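Local coordinates for peptide chain release factor subunit 1 (Methanosarcina mazei, PDB 3IR9), which directs the ending of protein synthesis at the stop codons UAA, UAG and UGA as one subunit of a heterodimeric archaeal release factor, at the interface of chains A and B. Sequence-based numbering; all coordinates share one arbitrary frame. Chains: chain A/B, Peptide chain release factor subunit 1.

The interface of chains A and B. Residues chain A 3-4; chain B 32, 35, 65, 135, 137.
A:Tyr4 sits among B:Ala32, B:Asp35, B:Val65, B:Lys135 and B:Val137 at a two-fold interface, where the reciprocal docking of N-terminal tails appears to hold the two copies together in this assembly. The crystallised fragment is the C-terminal domain (eRF1 domain 3) of an eRF1-family release factor. The full protein works as a heterodimer with a GTP-binding subunit. A:Ala3 is probably left over from the expression tag, and A:Tyr4 follows it at the cut end of the fragment, so the A-B pairing may belong to the crystal. One face of the tyrosine ring rests on B:Ala32 of helix 10-42 and on B:Val65 in a loop, while CG2 of B:Val137 in strand 135-139 supports CB of A:Tyr4 at 3.7 Å. CG is anti to the carbonyl carbon (chi1 -54°), which carries the phenol towards B:Asp35. There the hydroxyl OH of A:Tyr4 donates to the carboxylate OD2 of B:Asp35 at 2.9 Å. OD2 lies in the ring plane, at its edge, and accepts through its anti lone pair. The ring and carboxylate planes are 74° apart. CD1 of A:Tyr4 is 3.5 Å from CA of B:Ala32. On the same face, CG2 of B:Val65 leans over CE2 of A:Tyr4, 3.5 Å away, from above the ring plane. An alanine in place of A:Tyr4 would probably leave B:Asp35 without its phenol donor and open a gap beside B:Val65. The bend at chi3 (-86°) brings CE of B:Lys135 to 3.7 Å from CB of A:Ala3, and the same carbon lies 4.0 Å from CE2 of A:Tyr4.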
loop_
_atom_site.group_PDB
_atom_site.type_symbol
_atom_site.label_atom_id
_atom_site.label_comp_id
_atom_site.label_asym_id
_atom_site.label_seq_id
_atom_site.Cartn_x
_atom_site.Cartn_y
_atom_site.Cartn_z
ATOM N N ALA A 3 -11.795 6.544 -22.782
ATOM C CA ALA A 3 -12.301 5.270 -23.284
ATOM C C ALA A 3 -11.969 4.116 -22.337
ATOM O O ALA A 3 -12.687 3.114 -22.292
ATOM C CB ALA A 3 -11.757 4.990 -24.691
ATOM N N TYR A 4 -10.885 4.268 -21.576
ATOM C CA TYR A 4 -10.421 3.216 -20.667
ATOM C C TYR A 4 -10.154 3.701 -19.230
ATOM O O TYR A 4 -9.816 2.906 -18.348
ATOM C CB TYR A 4 -9.163 2.534 -21.222
ATOM C CG TYR A 4 -9.301 2.004 -22.632
ATOM C CD1 TYR A 4 -9.823 0.738 -22.872
ATOM C CD2 TYR A 4 -8.898 2.764 -23.724
ATOM C CE1 TYR A 4 -9.944 0.246 -24.159
ATOM C CE2 TYR A 4 -9.018 2.283 -25.015
ATOM C CZ TYR A 4 -9.540 1.022 -25.227
ATOM O OH TYR A 4 -9.658 0.540 -26.513
ATOM N N ALA B 32 -8.835 -2.321 -21.629
ATOM C CA ALA B 32 -7.676 -1.948 -22.437
ATOM C C ALA B 32 -6.742 -3.110 -22.763
ATOM O O ALA B 32 -6.237 -3.209 -23.884
ATOM C CB ALA B 32 -6.908 -0.827 -21.760
ATOM N N ASP B 35 -8.468 -5.370 -25.281
ATOM C CA ASP B 35 -8.458 -4.756 -26.605
ATOM C C ASP B 35 -7.084 -4.852 -27.264
ATOM O O ASP B 35 -6.986 -5.013 -28.481
ATOM C CB ASP B 35 -8.929 -3.301 -26.528
ATOM C CG ASP B 35 -10.387 -3.180 -26.110
ATOM O OD1 ASP B 35 -11.006 -4.218 -25.788
ATOM O OD2 ASP B 35 -10.912 -2.046 -26.107
ATOM N N VAL B 65 -3.450 3.863 -28.147
ATOM C CA VAL B 65 -3.559 3.592 -26.712
ATOM C C VAL B 65 -2.294 2.917 -26.181
ATOM O O VAL B 65 -1.801 1.957 -26.774
ATOM C CB VAL B 65 -4.780 2.691 -26.395
ATOM C CG1 VAL B 65 -4.677 2.114 -24.996
ATOM C CG2 VAL B 65 -6.077 3.470 -26.554
ATOM N N LYS B 135 -3.967 7.775 -25.461
ATOM C CA LYS B 135 -4.631 7.448 -24.203
ATOM C C LYS B 135 -3.751 6.517 -23.358
ATOM O O LYS B 135 -3.412 5.414 -23.788
ATOM C CB LYS B 135 -6.015 6.829 -24.469
ATOM C CG LYS B 135 -6.878 7.624 -25.464
ATOM C CD LYS B 135 -8.351 7.188 -25.461
ATOM C CE LYS B 135 -8.619 6.000 -26.385
ATOM N NZ LYS B 135 -8.590 6.357 -27.837
ATOM N N VAL B 137 -2.886 4.128 -20.112
ATOM C CA VAL B 137 -3.515 3.257 -19.118
ATOM C C VAL B 137 -2.489 2.418 -18.337
ATOM O O VAL B 137 -1.642 1.755 -18.933
ATOM C CB VAL B 137 -4.539 2.313 -19.782
ATOM C CG1 VAL B 137 -5.295 1.520 -18.724
ATOM C CG2 VAL B 137 -5.504 3.104 -20.677
#